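PDB 3QMW: thioesterase from Streptomyces coelicolor, which acts as a thioesterase of the alpha/beta hydrolase fold in the prodiginine biosynthetic pathway. Local coordinates for the interface of chains A and B. Sequence-based numbering; all coordinates share one arbitrary frame. Chains: chain A/B, Thioesterase.

The interface of chains A and B. Residues chain A 62, 64-65, 70, 85-86, 89-90, 93, 95; chain B 11-12.
B:Trp11 and B:Phe12, neighbours near the N-terminus of chain B, sink their rings into a groove of chain A between helix 79-92 and the segment made of the loop residues A:Val62 and A:Pro65 and the 3-10 helix 68-70, which ends at A:Arg70. The indole is sandwiched. The A:Arg70 guanidinium comes edge-on to one face, the planes 78° apart, with NH2 toward the B:Trp11 CE2-NE1 side. Its NH1 sits above the fusion of the two B:Trp11 rings, 3.5 Å from the centroid of each, a cation-pi contact with both. The bend of the arginine chain at chi3 (66°) turns its tip toward the indole. A:Pro65 CG lies against one face of the guanidinium, which may help hold its rotation. On the opposite indole face, the A:Ala89 methyl CB makes a CH-pi contact 3.6 Å from the centroid of the five-membered ring.

Apolar packing takes up the rest. The far rim of the indole is lined by A:Pro65 CD, 3.7 Å from B:Trp11 CH2, by the methyl of A:Ala85 and by A:Val86 CG2, while A:Val62 CG1 meets the indole at its edge. An alanine in place of B:Trp11 would probably leave the A:Arg70 guanidinium without its aromatic partner and open a gap between it and helix 79-92.

The B:Phe12 ring has A:Leu95 CD1 over the centre of one face, 4.1 Å from B:Phe12 CE2; the opposite face is covered from within chain B by B:Trp11 CB. A:Leu90 CD2 packs against the CZ-CE1 side of the ring, 3.4 Å from B:Phe12 CZ, and A:Val62 CG2 lies at the ring edge. The same A:Ala89 methyl, CB, lies 3.5 Å from B:Phe12 CZ, wedged between the two aromatic side chains. A:Val62 also serves both: with CG1 anti to the backbone N (chi1 -180°), its methyls part, CG1 toward the indole and CG2 toward the phenyl ring.

This chiefly hydrophobic and aromatic patch docks the N-terminal segment of one subunit onto the other, and its symmetry twin makes the exchange reciprocal in the deposited dimer, which may reflect the assembly in solution.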
loop_
_atom_site.group_PDB
_atom_site.type_symbol
_atom_site.label_atom_id
_atom_site.label_comp_id
_atom_site.label_asym_id
_atom_site.label_seq_id
_atom_site.Cartn_x
_atom_site.Cartn_y
_atom_site.Cartn_z
ATOM N N VAL A 62 -14.988 -3.642 13.112
ATOM C CA VAL A 62 -16.086 -3.553 14.075
ATOM C C VAL A 62 -17.175 -4.524 13.676
ATOM O O VAL A 62 -17.650 -4.507 12.539
ATOM C CB VAL A 62 -16.687 -2.172 14.109
ATOM C CG1 VAL A 62 -17.811 -2.129 15.118
ATOM C CG2 VAL A 62 -15.606 -1.142 14.430
ATOM N N LEU A 64 -20.825 -5.443 14.147
ATOM C CA LEU A 64 -22.132 -4.973 14.629
ATOM C C LEU A 64 -22.972 -6.142 15.150
ATOM O O LEU A 64 -22.890 -7.244 14.614
ATOM C CB LEU A 64 -22.934 -4.264 13.524
ATOM C CG LEU A 64 -22.281 -3.185 12.660
ATOM C CD1 LEU A 64 -23.344 -2.587 11.773
ATOM C CD2 LEU A 64 -21.564 -2.114 13.516
ATOM N N PRO A 65 -23.812 -5.885 16.177
ATOM C CA PRO A 65 -24.810 -6.841 16.639
ATOM C C PRO A 65 -25.596 -7.465 15.503
ATOM O O PRO A 65 -25.858 -6.813 14.506
ATOM C CB PRO A 65 -25.740 -5.984 17.498
ATOM C CG PRO A 65 -24.873 -4.914 18.030
ATOM C CD PRO A 65 -23.901 -4.613 16.923
ATOM N N ARG A 70 -22.243 -12.587 17.328
ATOM C CA ARG A 70 -23.342 -11.751 17.811
ATOM C C ARG A 70 -24.653 -12.084 17.088
ATOM O O ARG A 70 -25.600 -11.305 17.135
ATOM C CB ARG A 70 -22.984 -10.268 17.629
ATOM C CG ARG A 70 -21.520 -9.957 17.957
ATOM C CD ARG A 70 -21.247 -8.474 18.084
ATOM N NE ARG A 70 -21.923 -7.865 19.222
ATOM C CZ ARG A 70 -21.855 -6.569 19.529
ATOM N NH1 ARG A 70 -21.136 -5.731 18.783
ATOM N NH2 ARG A 70 -22.513 -6.101 20.593
ATOM N N ALA A 85 -23.961 3.641 20.334
ATOM C CA ALA A 85 -23.420 2.389 20.854
ATOM C C ALA A 85 -21.971 2.252 20.397
ATOM O O ALA A 85 -21.118 1.996 21.199
ATOM C CB ALA A 85 -24.262 1.175 20.424
ATOM N N VAL A 86 -21.686 2.476 19.121
ATOM C CA VAL A 86 -20.321 2.330 18.625
ATOM C C VAL A 86 -19.369 3.288 19.345
ATOM O O VAL A 86 -18.315 2.868 19.842
ATOM C CB VAL A 86 -20.219 2.578 17.120
ATOM C CG1 VAL A 86 -18.744 2.680 16.709
ATOM C CG2 VAL A 86 -20.924 1.487 16.362
ATOM N N ALA A 89 -18.597 2.002 22.637
ATOM C CA ALA A 89 -17.642 0.914 22.559
ATOM C C ALA A 89 -16.235 1.449 22.295
ATOM O O ALA A 89 -15.288 0.952 22.878
ATOM C CB ALA A 89 -18.055 -0.093 21.495
ATOM N N LEU A 90 -16.101 2.472 21.451
ATOM C CA LEU A 90 -14.774 3.021 21.141
ATOM C C LEU A 90 -14.122 3.698 22.365
ATOM O O LEU A 90 -12.945 3.473 22.640
ATOM C CB LEU A 90 -14.821 3.977 19.931
ATOM C CG LEU A 90 -15.126 3.363 18.544
ATOM C CD1 LEU A 90 -15.007 4.406 17.437
ATOM C CD2 LEU A 90 -14.247 2.150 18.210
ATOM N N HIS A 93 -13.154 1.251 25.294
ATOM C CA HIS A 93 -11.936 0.481 25.026
ATOM C C HIS A 93 -10.728 1.311 24.624
ATOM O O HIS A 93 -9.768 0.799 24.055
ATOM C CB HIS A 93 -12.254 -0.617 24.028
ATOM C CG HIS A 93 -13.035 -1.721 24.652
ATOM N ND1 HIS A 93 -12.517 -2.982 24.851
ATOM C CD2 HIS A 93 -14.258 -1.717 25.235
ATOM C CE1 HIS A 93 -13.412 -3.724 25.478
ATOM N NE2 HIS A 93 -14.478 -2.981 25.722
ATOM N N LEU A 95 -9.886 3.457 22.462
ATOM C CA LEU A 95 -9.499 3.528 21.100
ATOM C C LEU A 95 -9.723 4.891 20.519
ATOM O O LEU A 95 -9.572 5.065 19.363
ATOM C CB LEU A 95 -10.264 2.514 20.313
ATOM C CG LEU A 95 -10.019 1.059 20.601
ATOM C CD1 LEU A 95 -11.096 0.242 19.986
ATOM C CD2 LEU A 95 -8.725 0.684 20.020
ATOM N N TRP B 11 -17.513 -6.060 20.095
ATOM C CA TRP B 11 -17.481 -5.050 19.032
ATOM C C TRP B 11 -16.213 -5.108 18.197
ATOM O O TRP B 11 -16.258 -4.834 17.013
ATOM C CB TRP B 11 -17.576 -3.646 19.616
ATOM C CG TRP B 11 -18.859 -3.350 20.222
ATOM C CD1 TRP B 11 -19.211 -3.530 21.517
ATOM C CD2 TRP B 11 -19.994 -2.803 19.562
ATOM N NE1 TRP B 11 -20.506 -3.139 21.712
ATOM C CE2 TRP B 11 -21.016 -2.694 20.521
ATOM C CE3 TRP B 11 -20.256 -2.410 18.240
ATOM C CZ2 TRP B 11 -22.279 -2.189 20.210
ATOM C CZ3 TRP B 11 -21.503 -1.906 17.933
ATOM C CH2 TRP B 11 -22.498 -1.787 18.915
ATOM N N PHE B 12 -15.085 -5.448 18.822
ATOM C CA PHE B 12 -13.770 -5.387 18.170
ATOM C C PHE B 12 -13.031 -6.731 18.207
ATOM O O PHE B 12 -11.996 -6.862 18.854
ATOM C CB PHE B 12 -12.949 -4.281 18.832
ATOM C CG PHE B 12 -13.740 -3.045 19.087
ATOM C CD1 PHE B 12 -14.260 -2.323 18.037
ATOM C CD2 PHE B 12 -14.012 -2.622 20.376
ATOM C CE1 PHE B 12 -15.021 -1.179 18.266
ATOM C CE2 PHE B 12 -14.766 -1.481 20.608
ATOM C CZ PHE B 12 -15.276 -0.767 19.557
#